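Acarbose Kinase Mak1 (Uncultured bacterium, PDB 6WB4) phosphorylates the antidiabetic drug acarbose, probably at the expense of ATP, as a carbohydrate kinase of the pfkB (ribokinase) family. Local coordinates at residues S250-P255 and G293-C298; T63-A68 and G302-F307. All coordinates share one frame; numbering follows the deposited sequence.

Interaction 1 (S250-P255 and G293-C298); sequences SPISIP and GGAWAC. With ATP (adenosine-5'-triphosphate), chain H.
I252 and A295 face each other where the extended, irregular segment 250-255 passes over the last turns of helix 283-298, their CA atoms 5.8 Å apart and no hydrogen bond joining the two backbones. The methyl of A295 is the shared contact point of both isoleucines. Its CB lies 3.2 Å from the carbonyl O of I252 and 4.2 Å from that residue's CG2, a branch set anti to the backbone N. The I252 side chain also touches A291 and V292 of the same helix.

I254 carries the other half. With CG1 beside its backbone N (chi1 -52°) and the chain then extended (chi2 173°), the terminal methyl reaches down to the helix: CD1 sits 3.7 Å from CB of A295. The same methyl meets the W296 indole at its edge, near the ring plane, 4.1 Å from CE3, while L316 of helix 310-318 also touches I254. The indole has further partners: NE1 is hydrogen-bonded to S306 OG and the ring makes a cation-pi contact with R257.

The segments also border the nucleotide. P251 CB lies 3.6 Å from C2 of the ATP adenine, and C298 SG stands 3.3 Å from adenine C5, so pyrrolidine and thiol both touch the base. G294, lacking a side chain, lets the ribose come close to the helix. A loop after the outermost strand 247-249 packed apolarly on a C-terminal helix, with adenine beside both, forms part of the ATP pocket of this ribokinase-like fold.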
# COMPACT_ATOMS: atom_id res chain seq x y z
N SER B 250 29.80 -22.06 0.55
CA SER B 250 28.97 -22.32 -0.62
C SER B 250 27.50 -22.32 -0.24
O SER B 250 27.14 -22.74 0.87
CB SER B 250 29.36 -23.66 -1.25
OG SER B 250 30.76 -23.75 -1.43
N PRO B 251 26.64 -21.84 -1.14
CA PRO B 251 25.21 -21.86 -0.86
C PRO B 251 24.72 -23.30 -0.75
O PRO B 251 25.38 -24.21 -1.26
CB PRO B 251 24.59 -21.15 -2.07
CG PRO B 251 25.59 -21.29 -3.15
CD PRO B 251 26.94 -21.32 -2.49
N ILE B 252 23.59 -23.51 -0.10
CA ILE B 252 23.16 -24.86 0.25
C ILE B 252 21.84 -25.22 -0.44
O ILE B 252 20.92 -24.41 -0.49
CB ILE B 252 23.03 -24.99 1.78
CG1 ILE B 252 24.41 -25.20 2.40
CG2 ILE B 252 22.13 -26.13 2.17
CD1 ILE B 252 24.40 -25.45 3.89
N SER B 253 21.77 -26.43 -0.97
CA SER B 253 20.57 -26.90 -1.67
C SER B 253 19.76 -27.90 -0.84
O SER B 253 20.27 -28.94 -0.45
CB SER B 253 20.96 -27.53 -3.00
OG SER B 253 19.87 -28.20 -3.61
N ILE B 254 18.48 -27.59 -0.60
CA ILE B 254 17.60 -28.44 0.20
C ILE B 254 16.58 -29.20 -0.64
O ILE B 254 15.66 -28.60 -1.21
CB ILE B 254 16.84 -27.58 1.26
CG1 ILE B 254 17.82 -26.73 2.07
CG2 ILE B 254 15.99 -28.47 2.18
CD1 ILE B 254 17.13 -25.76 3.00
N PRO B 255 16.73 -30.53 -0.71
CA PRO B 255 15.83 -31.38 -1.51
C PRO B 255 14.36 -31.19 -1.12
O PRO B 255 14.02 -31.22 0.06
CB PRO B 255 16.32 -32.80 -1.22
CG PRO B 255 17.78 -32.61 -0.88
CD PRO B 255 17.84 -31.31 -0.13
N GLY B 293 19.95 -21.57 7.24
CA GLY B 293 18.90 -20.60 7.46
C GLY B 293 18.59 -19.86 6.16
O GLY B 293 17.44 -19.75 5.77
N GLY B 294 19.64 -19.39 5.48
CA GLY B 294 19.50 -18.72 4.20
C GLY B 294 18.81 -19.56 3.14
O GLY B 294 17.90 -19.08 2.44
N ALA B 295 19.23 -20.81 3.00
CA ALA B 295 18.64 -21.71 2.00
C ALA B 295 17.16 -21.95 2.27
O ALA B 295 16.35 -22.02 1.34
CB ALA B 295 19.38 -23.02 1.97
N TRP B 296 16.81 -22.07 3.54
CA TRP B 296 15.43 -22.34 3.90
C TRP B 296 14.53 -21.20 3.47
O TRP B 296 13.51 -21.42 2.79
CB TRP B 296 15.31 -22.56 5.41
CG TRP B 296 13.93 -22.96 5.82
CD1 TRP B 296 12.92 -22.14 6.23
CD2 TRP B 296 13.41 -24.29 5.83
NE1 TRP B 296 11.79 -22.89 6.52
CE2 TRP B 296 12.07 -24.21 6.27
CE3 TRP B 296 13.94 -25.54 5.51
CZ2 TRP B 296 11.27 -25.33 6.40
CZ3 TRP B 296 13.15 -26.65 5.64
CH2 TRP B 296 11.82 -26.54 6.08
N ALA B 297 14.93 -19.98 3.81
CA ALA B 297 14.17 -18.79 3.46
C ALA B 297 13.93 -18.69 1.95
O ALA B 297 12.85 -18.32 1.51
CB ALA B 297 14.88 -17.54 3.96
N CYS B 298 14.95 -19.02 1.17
CA CYS B 298 14.87 -18.93 -0.28
C CYS B 298 13.83 -19.86 -0.91
O CYS B 298 13.35 -19.61 -2.01
CB CYS B 298 16.23 -19.21 -0.89
SG CYS B 298 17.39 -17.89 -0.62
PG ATP H . 18.17 -8.45 2.46
O1G ATP H . 17.18 -8.69 1.35
O2G ATP H . 18.97 -7.18 2.33
O3G ATP H . 17.61 -8.69 3.85
PB ATP H . 20.25 -9.65 1.00
O1B ATP H . 19.44 -9.53 -0.26
O2B ATP H . 21.39 -8.69 1.26
O3B ATP H . 19.26 -9.62 2.27
PA ATP H . 21.71 -11.81 -0.07
O1A ATP H . 23.04 -11.09 -0.13
O2A ATP H . 20.86 -11.91 -1.32
O3A ATP H . 20.83 -11.15 1.10
O5' ATP H . 21.95 -13.30 0.51
C5' ATP H . 22.13 -13.50 1.91
C4' ATP H . 22.48 -14.96 2.25
O4' ATP H . 21.35 -15.81 2.06
C3' ATP H . 23.61 -15.51 1.40
O3' ATP H . 24.85 -15.49 2.11
C2' ATP H . 23.21 -16.94 1.08
O2' ATP H . 23.91 -17.86 1.92
C1' ATP H . 21.71 -17.00 1.34
N9 ATP H . 21.10 -16.95 -0.00
C8 ATP H . 20.54 -15.86 -0.57
N7 ATP H . 20.08 -16.14 -1.82
C5 ATP H . 20.36 -17.43 -2.06
C6 ATP H . 20.14 -18.37 -3.18
N6 ATP H . 19.53 -17.96 -4.32
N1 ATP H . 20.58 -19.64 -3.04
C2 ATP H . 21.19 -20.05 -1.91
N3 ATP H . 21.42 -19.26 -0.85
C4 ATP H . 21.03 -17.96 -0.86

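Interaction 2 (T63-A68 and G302-F307); sequences TGNGVA and GTHTSF. With CA (calcium ion), chain J.
N65 and H304 meet at about a right angle, amide against imidazole, with their planes 88° apart. The amide nitrogen comes in over one face of the ring, displaced toward its rim: ND2 of N65 lies 3.6 Å from H304 ND1 and 3.8 Å from H304 CE1. The approach is to the pi face, and no hydrogen bond spans the two segments. On N65, CG stands anti to the backbone N (chi1 179°), which carries the amide out from the first turn of helix 65-73 to the ring. Its ND2 also makes a weak hydrogen bond to G61 O. H304 takes the sterically less favoured rotamer, CG lying between its own N and carbonyl carbon (chi1 60°). Its NE2 is weakly bonded to V60 O, so both side chains lean on the chain just ahead of the helix.

The second point of touch is between G66 and F307. Carbonyl O of G66 lies 3.5 Å from F307 CE2, approaching the phenyl obliquely, and F307 CZ is 4.2 Å from G66 CA. The ring thus lies against the helix backbone at G66; L69 and A73, further along the helix, touch it as well. H304 and G66 are the nearest residues in the backbone register, their CA atoms 5.8 Å apart.

At the other end of segment 63-68, T63 O binds a calcium ion at 2.6 Å, and two waters are also bound to the metal. T63 also touches the AC1 unit of the bound glycan, an aminosugar joined to a cyclitol. The contact thus sets the loop between helices 283-298 and 310-318 against the N-terminal end of a helix beside the glycan pocket of the pfkB kinase fold.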
# COMPACT_ATOMS: atom_id res chain seq x y z
N THR B 63 12.46 -6.13 8.19
CA THR B 63 13.75 -5.49 8.42
C THR B 63 14.28 -5.75 9.83
O THR B 63 15.46 -6.14 10.01
CB THR B 63 13.62 -3.98 8.17
OG1 THR B 63 13.17 -3.77 6.83
CG2 THR B 63 14.95 -3.28 8.38
N GLY B 64 13.45 -5.49 10.84
CA GLY B 64 13.84 -5.84 12.20
C GLY B 64 13.21 -7.18 12.53
O GLY B 64 13.76 -8.03 13.19
N ASN B 65 12.03 -7.36 11.96
CA ASN B 65 11.15 -8.47 12.25
C ASN B 65 11.68 -9.84 11.82
O ASN B 65 11.45 -10.84 12.49
CB ASN B 65 9.80 -8.19 11.58
CG ASN B 65 8.81 -9.29 11.78
OD1 ASN B 65 8.43 -9.60 12.91
ND2 ASN B 65 8.38 -9.90 10.69
N GLY B 66 12.40 -9.89 10.71
CA GLY B 66 12.90 -11.16 10.23
C GLY B 66 13.84 -11.86 11.19
O GLY B 66 13.68 -13.05 11.46
N VAL B 67 14.79 -11.10 11.73
CA VAL B 67 15.77 -11.64 12.67
C VAL B 67 15.11 -12.16 13.95
O VAL B 67 15.41 -13.28 14.40
CB VAL B 67 16.83 -10.60 13.03
CG1 VAL B 67 17.74 -11.14 14.12
CG2 VAL B 67 17.64 -10.23 11.79
N ALA B 68 14.19 -11.37 14.51
CA ALA B 68 13.48 -11.79 15.72
C ALA B 68 12.72 -13.10 15.51
O ALA B 68 12.71 -13.97 16.38
CB ALA B 68 12.52 -10.69 16.17
N GLY B 302 7.68 -15.16 -0.39
CA GLY B 302 7.52 -14.07 0.56
C GLY B 302 8.87 -13.72 1.16
O GLY B 302 9.87 -14.39 0.85
N THR B 303 8.93 -12.71 2.01
CA THR B 303 10.21 -12.33 2.60
C THR B 303 10.42 -12.88 4.00
O THR B 303 11.55 -13.23 4.37
CB THR B 303 10.39 -10.79 2.65
OG1 THR B 303 9.33 -10.21 3.42
CG2 THR B 303 10.40 -10.20 1.24
N HIS B 304 9.36 -12.96 4.80
CA HIS B 304 9.46 -13.53 6.14
C HIS B 304 8.35 -14.55 6.39
O HIS B 304 7.58 -14.43 7.34
CB HIS B 304 9.42 -12.42 7.22
CG HIS B 304 8.18 -11.59 7.21
ND1 HIS B 304 7.07 -11.89 7.98
CD2 HIS B 304 7.87 -10.46 6.53
CE1 HIS B 304 6.13 -10.99 7.77
NE2 HIS B 304 6.59 -10.11 6.89
N THR B 305 8.29 -15.57 5.55
CA THR B 305 7.20 -16.54 5.65
C THR B 305 7.48 -17.75 6.53
O THR B 305 6.62 -18.20 7.29
CB THR B 305 6.80 -17.05 4.25
OG1 THR B 305 6.65 -15.93 3.36
CG2 THR B 305 5.49 -17.80 4.33
N SER B 306 8.69 -18.29 6.43
CA SER B 306 9.00 -19.53 7.11
C SER B 306 10.46 -19.61 7.53
O SER B 306 11.35 -19.32 6.73
CB SER B 306 8.65 -20.72 6.22
OG SER B 306 8.94 -21.94 6.88
N PHE B 307 10.71 -20.00 8.77
CA PHE B 307 12.08 -20.08 9.27
C PHE B 307 12.41 -21.48 9.76
O PHE B 307 11.58 -22.15 10.38
CB PHE B 307 12.31 -19.06 10.39
CG PHE B 307 12.12 -17.63 9.94
CD1 PHE B 307 10.85 -17.06 9.88
CD2 PHE B 307 13.21 -16.87 9.55
CE1 PHE B 307 10.68 -15.76 9.46
CE2 PHE B 307 13.04 -15.56 9.12
CZ PHE B 307 11.77 -15.01 9.07
CA CA J . 18.00 -6.11 10.59
O HOH W 1 18.89 -4.58 9.27
O HOH W 2 19.17 -7.92 9.50

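How the interactions relate
Both contacts are partly buried and neither carries a hydrogen bond between its own segments, yet they differ in place and chemistry. Interaction 1 lies towards the periphery, about 17 Å from the chain centre to its own centre, and is mainly apolar packing of isoleucine side chains on an alanine methyl and an indole edge. Interaction 2 sits deeper, about 8 Å from that centre, and sets polar and aromatic groups against a helix start. Interaction 1 borders the adenine, while interaction 2 lies by the glycan pocket, its G66 CA about 8 Å from the nearest ATP atom. The C-terminal part of the chain serves both, and the two touch through W296 and segment 302-307, their centres about 15 Å apart.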